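Local coordinates for uncharacterized protein Q6HG14 (Bacillus thuringiensis serovar konkukian, PDB 3F08), which is of unknown function but belongs to the SRPBCC (Bet v 1-like) superfamily, whose members typically bind hydrophobic ligands in a deep cavity, at residues E61-S73 / T82-T94. The protein carries 5 engineered substitutions. Numbering follows the deposited sequence.
Sequences EVFNDKERYYTYS and TNYLSTIQVKEGT. Engineered in segment 61-73: D65 (natural residue Glu).
R68 closes the 65-68 turn, where it and Y69 face N64 in a G1 beta bulge, and reaches over to V90 and E92 of the adjacent antiparallel strand 84-92. R68 CB lies 3.7 Å from V90 O, and R68 CD passes 3.9 Å from the same oxygen. A bend at chi3 (-59°) brings the guanidinium edge round: R68 NE donates to V90 O at 2.8 Å, tilted from the carbonyl plane. R68 CZ follows at 3.3 Å from V90 O, and NH2 adds a weak bond to it. R68 NH2 also forms a salt bridge to E92 OE2 at 2.7 Å, in the guanidinium plane but above that of the carboxylate; R68 NH1 stays 3.7 Å from E92 OE2. Together these bonds probably fix the turn of the guanidinium. Separately, R68 O accepts from V90 N.

Beyond it, paired backbone bonds join Y70 to I88 and Y72 to S86. Between them, T71 and T87 form a non-hydrogen-bonded pair on the face carrying Y69 and Q89, opposite Y70 and Y72; T71 OG1 and T87 OG1 share a 2.7 Å hydrogen bond. Q89, extended, runs past Y69 CB and sends NE2 straight to E67 O (174° at the hydrogen), within the carbonyl plane.

I88 CG2 sits over the centre of the Y70 ring, 10° off its normal, whereas S86 CB meets the Y72 face nearer the rim, 3.8 Å from the centroid. A water bridges Y72 OH and Y84 OH. R46 bonds Y70 OH, while Y125 bonds S86 OG and Y84 OH. Strands 69-74 and 81-92 form a beta hairpin, flanked by strands 55-64 and 99-109; the antiparallel sheet and long C-terminal helix 114-137 are consistent with a Bet v 1-like helix-grip fold, and helix 14-21 packs on R68 and V90.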
ATOM      1  N   GLU B  61      -1.270   3.414  -6.044  1.00 12.69           N
ATOM      2  CA  GLU B  61      -2.479   2.931  -6.710  1.00 13.28           C
ATOM      3  C   GLU B  61      -2.750   1.457  -6.432  1.00 14.83           C
ATOM      4  O   GLU B  61      -3.888   1.066  -6.158  1.00 12.92           O
ATOM      5  CB  GLU B  61      -2.380   3.136  -8.223  1.00 13.46           C
ATOM      6  CG  GLU B  61      -2.328   4.588  -8.689  1.00 14.37           C
ATOM      7  CD  GLU B  61      -3.626   5.341  -8.446  1.00 18.24           C
ATOM      8  OE1 GLU B  61      -4.674   4.684  -8.252  1.00 18.83           O
ATOM      9  OE2 GLU B  61      -3.600   6.591  -8.462  1.00 18.06           O
ATOM     10  N   VAL B  62      -1.704   0.641  -6.532  1.00 14.65           N
ATOM     11  CA  VAL B  62      -1.812  -0.787  -6.289  1.00 13.71           C
ATOM     12  C   VAL B  62      -0.563  -1.269  -5.572  1.00 13.67           C
ATOM     13  O   VAL B  62       0.537  -0.752  -5.786  1.00 14.15           O
ATOM     14  CB  VAL B  62      -1.930  -1.605  -7.613  1.00 14.28           C
ATOM     15  CG1 VAL B  62      -2.273  -3.050  -7.293  1.00 12.48           C
ATOM     16  CG2 VAL B  62      -3.001  -1.005  -8.534  1.00 13.84           C
ATOM     17  N   PHE B  63      -0.739  -2.263  -4.717  1.00 12.65           N
ATOM     18  CA  PHE B  63       0.371  -2.858  -4.001  1.00 12.11           C
ATOM     19  C   PHE B  63       0.060  -4.332  -3.810  1.00 12.46           C
ATOM     20  O   PHE B  63      -1.066  -4.695  -3.462  1.00 12.67           O
ATOM     21  CB  PHE B  63       0.572  -2.183  -2.641  1.00 14.36           C
ATOM     22  CG  PHE B  63       1.625  -2.837  -1.788  1.00 12.09           C
ATOM     23  CD1 PHE B  63       1.314  -3.938  -0.987  1.00 14.37           C
ATOM     24  CD2 PHE B  63       2.938  -2.369  -1.803  1.00 14.33           C
ATOM     25  CE1 PHE B  63       2.306  -4.568  -0.206  1.00 13.58           C
ATOM     26  CE2 PHE B  63       3.934  -2.983  -1.033  1.00 14.28           C
ATOM     27  CZ  PHE B  63       3.618  -4.085  -0.232  1.00 13.78           C
ATOM     28  N   ASN B  64       1.051  -5.180  -4.060  1.00 12.81           N
ATOM     29  CA  ASN B  64       0.877  -6.615  -3.892  1.00 14.00           C
ATOM     30  C   ASN B  64       2.207  -7.152  -3.400  1.00 14.27           C
ATOM     31  O   ASN B  64       3.169  -7.237  -4.166  1.00 12.89           O
ATOM     32  CB  ASN B  64       0.481  -7.278  -5.213  1.00 15.20           C
ATOM     33  CG  ASN B  64      -0.061  -8.682  -5.013  1.00 17.99           C
ATOM     34  OD1 ASN B  64      -1.096  -9.046  -5.574  1.00 21.68           O
ATOM     35  ND2 ASN B  64       0.633  -9.477  -4.212  1.00 16.47           N
ATOM     36  N   ASP B  65       2.257  -7.500  -2.116  1.00 14.32           N
ATOM     37  CA  ASP B  65       3.491  -7.989  -1.502  1.00 16.04           C
ATOM     38  C   ASP B  65       4.033  -9.286  -2.097  1.00 16.57           C
ATOM     39  O   ASP B  65       5.216  -9.379  -2.419  1.00 16.25           O
ATOM     40  CB  ASP B  65       3.305  -8.165   0.012  1.00 16.69           C
ATOM     41  CG  ASP B  65       4.625  -8.360   0.747  1.00 19.10           C
ATOM     42  OD1 ASP B  65       5.479  -7.445   0.704  1.00 19.36           O
ATOM     43  OD2 ASP B  65       4.812  -9.427   1.371  1.00 20.04           O
ATOM     44  N   LYS B  66       3.174 -10.286  -2.247  1.00 17.16           N
ATOM     45  CA  LYS B  66       3.628 -11.564  -2.777  1.00 19.31           C
ATOM     46  C   LYS B  66       3.950 -11.558  -4.271  1.00 18.56           C
ATOM     47  O   LYS B  66       4.775 -12.347  -4.718  1.00 17.57           O
ATOM     48  CB  LYS B  66       2.611 -12.656  -2.441  1.00 22.05           C
ATOM     49  CG  LYS B  66       2.411 -12.831  -0.935  1.00 26.75           C
ATOM     50  CD  LYS B  66       3.729 -13.146  -0.227  1.00 29.59           C
ATOM     51  CE  LYS B  66       3.580 -13.183   1.301  1.00 32.78           C
ATOM     52  NZ  LYS B  66       3.424 -11.826   1.928  1.00 31.14           N
ATOM     53  N   GLU B  67       3.311 -10.683  -5.042  1.00 17.70           N
ATOM     54  CA  GLU B  67       3.609 -10.607  -6.467  1.00 18.14           C
ATOM     55  C   GLU B  67       4.703  -9.558  -6.683  1.00 16.06           C
ATOM     56  O   GLU B  67       5.097  -9.256  -7.804  1.00 14.09           O
ATOM     57  CB  GLU B  67       2.349 -10.271  -7.266  1.00 20.98           C
ATOM     58  CG  GLU B  67       1.359 -11.435  -7.320  1.00 27.54           C
ATOM     59  CD  GLU B  67       0.054 -11.088  -8.020  1.00 32.98           C
ATOM     60  OE1 GLU B  67       0.095 -10.687  -9.204  1.00 34.46           O
ATOM     61  OE2 GLU B  67      -1.017 -11.221  -7.384  1.00 35.01           O
ATOM     62  N   ARG B  68       5.181  -9.017  -5.569  1.00 14.87           N
ATOM     63  CA  ARG B  68       6.257  -8.033  -5.531  1.00 14.28           C
ATOM     64  C   ARG B  68       6.203  -6.858  -6.510  1.00 13.41           C
ATOM     65  O   ARG B  68       7.107  -6.672  -7.328  1.00 11.01           O
ATOM     66  CB  ARG B  68       7.604  -8.754  -5.667  1.00 12.99           C
ATOM     67  CG  ARG B  68       7.797  -9.901  -4.661  1.00 16.43           C
ATOM     68  CD  ARG B  68       9.169 -10.552  -4.807  1.00 16.97           C
ATOM     69  NE  ARG B  68       9.352 -11.094  -6.147  1.00 18.80           N
ATOM     70  CZ  ARG B  68       9.080 -12.348  -6.498  1.00 22.15           C
ATOM     71  NH1 ARG B  68       8.620 -13.215  -5.605  1.00 22.56           N
ATOM     72  NH2 ARG B  68       9.259 -12.731  -7.755  1.00 24.14           N
ATOM     73  N   TYR B  69       5.153  -6.055  -6.424  1.00 12.18           N
ATOM     74  CA  TYR B  69       5.069  -4.884  -7.278  1.00 12.79           C
ATOM     75  C   TYR B  69       4.144  -3.848  -6.659  1.00 13.20           C
ATOM     76  O   TYR B  69       3.329  -4.170  -5.790  1.00 12.84           O
ATOM     77  CB  TYR B  69       4.560  -5.270  -8.676  1.00 14.18           C
ATOM     78  CG  TYR B  69       3.067  -5.508  -8.774  1.00 13.91           C
ATOM     79  CD1 TYR B  69       2.188  -4.451  -8.991  1.00 14.91           C
ATOM     80  CD2 TYR B  69       2.538  -6.793  -8.679  1.00 13.80           C
ATOM     81  CE1 TYR B  69       0.815  -4.665  -9.116  1.00 16.53           C
ATOM     82  CE2 TYR B  69       1.167  -7.023  -8.803  1.00 15.88           C
ATOM     83  CZ  TYR B  69       0.311  -5.955  -9.023  1.00 17.33           C
ATOM     84  OH  TYR B  69      -1.041  -6.176  -9.169  1.00 17.36           O
ATOM     85  N   TYR B  70       4.318  -2.596  -7.068  1.00 11.63           N
ATOM     86  CA  TYR B  70       3.433  -1.529  -6.640  1.00 12.18           C
ATOM     87  C   TYR B  70       3.297  -0.595  -7.822  1.00 12.62           C
ATOM     88  O   TYR B  70       4.190  -0.506  -8.667  1.00  8.64           O
ATOM     89  CB  TYR B  70       3.909  -0.811  -5.356  1.00 13.47           C
ATOM     90  CG  TYR B  70       5.158   0.040  -5.408  1.00 15.25           C
ATOM     91  CD1 TYR B  70       5.175   1.280  -6.053  1.00 13.83           C
ATOM     92  CD2 TYR B  70       6.299  -0.354  -4.715  1.00 14.67           C
ATOM     93  CE1 TYR B  70       6.313   2.108  -5.997  1.00 16.50           C
ATOM     94  CE2 TYR B  70       7.422   0.451  -4.651  1.00 14.68           C
ATOM     95  CZ  TYR B  70       7.429   1.678  -5.288  1.00 14.99           C
ATOM     96  OH  TYR B  70       8.555   2.461  -5.193  1.00 17.59           O
ATOM     97  N   THR B  71       2.141   0.050  -7.905  1.00 12.71           N
ATOM     98  CA  THR B  71       1.834   0.948  -8.998  1.00 13.05           C
ATOM     99  C   THR B  71       1.502   2.297  -8.404  1.00 13.31           C
ATOM    100  O   THR B  71       0.784   2.382  -7.411  1.00 14.35           O
ATOM    101  CB  THR B  71       0.618   0.425  -9.795  1.00 14.21           C
ATOM    102  OG1 THR B  71       0.911  -0.888 -10.290  1.00 12.66           O
ATOM    103  CG2 THR B  71       0.278   1.360 -10.964  1.00 12.92           C
ATOM    104  N   TYR B  72       2.022   3.350  -9.015  1.00 11.71           N
ATOM    105  CA  TYR B  72       1.768   4.680  -8.513  1.00 13.08           C
ATOM    106  C   TYR B  72       1.466   5.656  -9.631  1.00 13.98           C
ATOM    107  O   TYR B  72       1.782   5.413 -10.801  1.00 11.87           O
ATOM    108  CB  TYR B  72       2.971   5.166  -7.708  1.00 12.31           C
ATOM    109  CG  TYR B  72       4.241   5.302  -8.517  1.00 12.33           C
ATOM    110  CD1 TYR B  72       4.563   6.498  -9.155  1.00 11.55           C
ATOM    111  CD2 TYR B  72       5.136   4.239  -8.618  1.00 10.45           C
ATOM    112  CE1 TYR B  72       5.757   6.637  -9.872  1.00 11.95           C
ATOM    113  CE2 TYR B  72       6.330   4.363  -9.332  1.00 12.35           C
ATOM    114  CZ  TYR B  72       6.636   5.565  -9.955  1.00 10.97           C
ATOM    115  OH  TYR B  72       7.818   5.679 -10.654  1.00 13.13           O
ATOM    116  N   SER B  73       0.840   6.762  -9.253  1.00 15.93           N
ATOM    117  CA  SER B  73       0.489   7.809 -10.191  1.00 17.19           C
ATOM    118  C   SER B  73       1.162   9.075  -9.693  1.00 20.25           C
ATOM    119  O   SER B  73       1.635   9.129  -8.561  1.00 21.07           O
ATOM    120  CB  SER B  73      -1.036   7.981 -10.246  1.00 16.24           C
ATOM    121  OG  SER B  73      -1.584   8.249  -8.964  1.00 17.04           O
ATOM    122  N   THR B  82       0.829  13.554 -18.517  1.00 22.86           N
ATOM    123  CA  THR B  82      -0.396  13.511 -17.740  1.00 21.60           C
ATOM    124  C   THR B  82      -0.899  12.072 -17.813  1.00 21.09           C
ATOM    125  O   THR B  82      -0.372  11.274 -18.584  1.00 19.87           O
ATOM    126  CB  THR B  82      -1.455  14.481 -18.304  1.00 21.16           C
ATOM    127  OG1 THR B  82      -2.593  14.494 -17.439  1.00 20.67           O
ATOM    128  CG2 THR B  82      -1.896  14.054 -19.692  1.00 21.50           C
ATOM    129  N   ASN B  83      -1.901  11.731 -17.012  1.00 21.29           N
ATOM    130  CA  ASN B  83      -2.420  10.366 -17.008  1.00 21.53           C
ATOM    131  C   ASN B  83      -1.284   9.379 -16.743  1.00 19.72           C
ATOM    132  O   ASN B  83      -1.267   8.271 -17.271  1.00 19.95           O
ATOM    133  CB  ASN B  83      -3.070  10.032 -18.353  1.00 25.04           C
ATOM    134  CG  ASN B  83      -4.204  10.978 -18.708  1.00 28.62           C
ATOM    135  OD1 ASN B  83      -5.141  11.161 -17.933  1.00 29.19           O
ATOM    136  ND2 ASN B  83      -4.126  11.575 -19.891  1.00 30.56           N
ATOM    137  N   TYR B  84      -0.337   9.788 -15.912  1.00 18.89           N
ATOM    138  CA  TYR B  84       0.818   8.958 -15.597  1.00 19.06           C
ATOM    139  C   TYR B  84       0.563   7.828 -14.597  1.00 19.39           C
ATOM    140  O   TYR B  84       0.051   8.058 -13.502  1.00 19.35           O
ATOM    141  CB  TYR B  84       1.935   9.841 -15.056  1.00 18.34           C
ATOM    142  CG  TYR B  84       3.239   9.109 -14.867  1.00 19.59           C
ATOM    143  CD1 TYR B  84       4.082   8.881 -15.942  1.00 17.46           C
ATOM    144  CD2 TYR B  84       3.635   8.654 -13.607  1.00 18.51           C
ATOM    145  CE1 TYR B  84       5.292   8.226 -15.780  1.00 18.97           C
ATOM    146  CE2 TYR B  84       4.843   7.992 -13.427  1.00 17.77           C
ATOM    147  CZ  TYR B  84       5.673   7.784 -14.523  1.00 19.13           C
ATOM    148  OH  TYR B  84       6.887   7.152 -14.375  1.00 18.63           O
ATOM    149  N   LEU B  85       0.921   6.611 -14.992  1.00 18.30           N
ATOM    150  CA  LEU B  85       0.806   5.436 -14.137  1.00 18.41           C
ATOM    151  C   LEU B  85       2.114   4.692 -14.302  1.00 17.92           C
ATOM    152  O   LEU B  85       2.591   4.537 -15.420  1.00 18.76           O
ATOM    153  CB  LEU B  85      -0.329   4.511 -14.567  1.00 19.32           C
ATOM    154  CG  LEU B  85      -1.709   4.684 -13.943  1.00 23.09           C
ATOM    155  CD1 LEU B  85      -2.566   3.493 -14.362  1.00 24.12           C
ATOM    156  CD2 LEU B  85      -1.621   4.754 -12.421  1.00 20.29           C
ATOM    157  N   SER B  86       2.691   4.226 -13.202  1.00 16.25           N
ATOM    158  CA  SER B  86       3.955   3.509 -13.274  1.00 15.42           C
ATOM    159  C   SER B  86       3.959   2.305 -12.346  1.00 15.46           C
ATOM    160  O   SER B  86       3.417   2.355 -11.246  1.00 16.46           O
ATOM    161  CB  SER B  86       5.111   4.443 -12.909  1.00 13.75           C
ATOM    162  OG  SER B  86       6.364   3.802 -13.079  1.00 12.05           O
ATOM    163  N   THR B  87       4.573   1.221 -12.799  1.00 15.55           N
ATOM    164  CA  THR B  87       4.647   0.016 -11.998  1.00 15.68           C
ATOM    165  C   THR B  87       6.078  -0.499 -11.955  1.00 15.38           C
ATOM    166  O   THR B  87       6.755  -0.564 -12.977  1.00 15.05           O
ATOM    167  CB  THR B  87       3.754  -1.100 -12.574  1.00 14.89           C
ATOM    168  OG1 THR B  87       2.385  -0.682 -12.544  1.00 16.56           O
ATOM    169  CG2 THR B  87       3.908  -2.390 -11.754  1.00 17.27           C
ATOM    170  N   ILE B  88       6.548  -0.832 -10.762  1.00 15.36           N
ATOM    171  CA  ILE B  88       7.874  -1.398 -10.625  1.00 14.15           C
ATOM    172  C   ILE B  88       7.626  -2.780 -10.048  1.00 14.34           C
ATOM    173  O   ILE B  88       6.859  -2.937  -9.093  1.00 13.99           O
ATOM    174  CB  ILE B  88       8.766  -0.544  -9.693  1.00 15.88           C
ATOM    175  CG1 ILE B  88      10.141  -1.197  -9.544  1.00 16.87           C
ATOM    176  CG2 ILE B  88       8.095  -0.352  -8.357  1.00 17.73           C
ATOM    177  CD1 ILE B  88      11.202  -0.242  -8.985  1.00 18.83           C
ATOM    178  N   GLN B  89       8.244  -3.793 -10.641  1.00 13.16           N
ATOM    179  CA  GLN B  89       8.038  -5.154 -10.176  1.00 14.24           C
ATOM    180  C   GLN B  89       9.328  -5.948 -10.112  1.00 13.74           C
ATOM    181  O   GLN B  89      10.219  -5.778 -10.940  1.00 13.93           O
ATOM    182  CB  GLN B  89       7.042  -5.877 -11.091  1.00 13.22           C
ATOM    183  CG  GLN B  89       6.786  -7.326 -10.692  1.00 16.16           C
ATOM    184  CD  GLN B  89       5.644  -7.952 -11.478  1.00 18.64           C
ATOM    185  OE1 GLN B  89       5.497  -7.715 -12.681  1.00 20.28           O
ATOM    186  NE2 GLN B  89       4.836  -8.758 -10.802  1.00 18.95           N
ATOM    187  N   VAL B  90       9.414  -6.818  -9.115  1.00 13.62           N
ATOM    188  CA  VAL B  90      10.587  -7.658  -8.928  1.00 15.35           C
ATOM    189  C   VAL B  90      10.216  -9.076  -9.341  1.00 15.65           C
ATOM    190  O   VAL B  90       9.548  -9.786  -8.600  1.00 16.91           O
ATOM    191  CB  VAL B  90      11.034  -7.656  -7.452  1.00 13.23           C
ATOM    192  CG1 VAL B  90      12.210  -8.594  -7.266  1.00 14.98           C
ATOM    193  CG2 VAL B  90      11.407  -6.240  -7.023  1.00 10.92           C
ATOM    194  N   LYS B  91      10.636  -9.472 -10.536  1.00 18.14           N
ATOM    195  CA  LYS B  91      10.352 -10.803 -11.045  1.00 18.80           C
ATOM    196  C   LYS B  91      11.499 -11.758 -10.747  1.00 19.37           C
ATOM    197  O   LYS B  91      12.599 -11.342 -10.390  1.00 15.99           O
ATOM    198  CB  LYS B  91      10.113 -10.751 -12.556  1.00 20.32           C
ATOM    199  CG  LYS B  91       8.942  -9.869 -12.947  1.00 26.40           C
ATOM    200  CD  LYS B  91       8.666  -9.914 -14.446  1.00 29.68           C
ATOM    201  CE  LYS B  91       7.342  -9.232 -14.768  1.00 32.01           C
ATOM    202  NZ  LYS B  91       6.998  -9.290 -16.218  1.00 34.71           N
ATOM    203  N   GLU B  92      11.232 -13.048 -10.892  1.00 21.29           N
ATOM    204  CA  GLU B  92      12.240 -14.064 -10.644  1.00 24.24           C
ATOM    205  C   GLU B  92      13.468 -13.845 -11.524  1.00 23.36           C
ATOM    206  O   GLU B  92      13.340 -13.583 -12.719  1.00 22.52           O
ATOM    207  CB  GLU B  92      11.663 -15.450 -10.930  1.00 28.58           C
ATOM    208  CG  GLU B  92      10.632 -15.950  -9.926  1.00 37.51           C
ATOM    209  CD  GLU B  92       9.366 -15.106  -9.872  1.00 42.94           C
ATOM    210  OE1 GLU B  92       9.012 -14.460 -10.892  1.00 43.82           O
ATOM    211  OE2 GLU B  92       8.708 -15.109  -8.804  1.00 45.32           O
ATOM    212  N   GLY B  93      14.654 -13.951 -10.931  1.00 24.40           N
ATOM    213  CA  GLY B  93      15.878 -13.786 -11.692  1.00 25.69           C
ATOM    214  C   GLY B  93      16.232 -15.126 -12.316  1.00 28.64           C
ATOM    215  O   GLY B  93      15.476 -16.087 -12.178  1.00 28.02           O
ATOM    216  N   THR B  94      17.364 -15.204 -13.007  1.00 28.94           N
ATOM    217  CA  THR B  94      17.778 -16.459 -13.623  1.00 30.86           C
ATOM    218  C   THR B  94      18.357 -17.396 -12.564  1.00 31.32           C
ATOM    219  O   THR B  94      18.339 -18.616 -12.720  1.00 32.33           O
ATOM    220  CB  THR B  94      18.824 -16.217 -14.720  1.00 30.76           C
ATOM    221  OG1 THR B  94      19.835 -15.333 -14.221  1.00 31.07           O
ATOM    222  CG2 THR B  94      18.166 -15.602 -15.955  1.00 31.62           C
TER
HETATM  223  O   HOH W   1       8.532   8.437 -12.190  1.00 18.29           O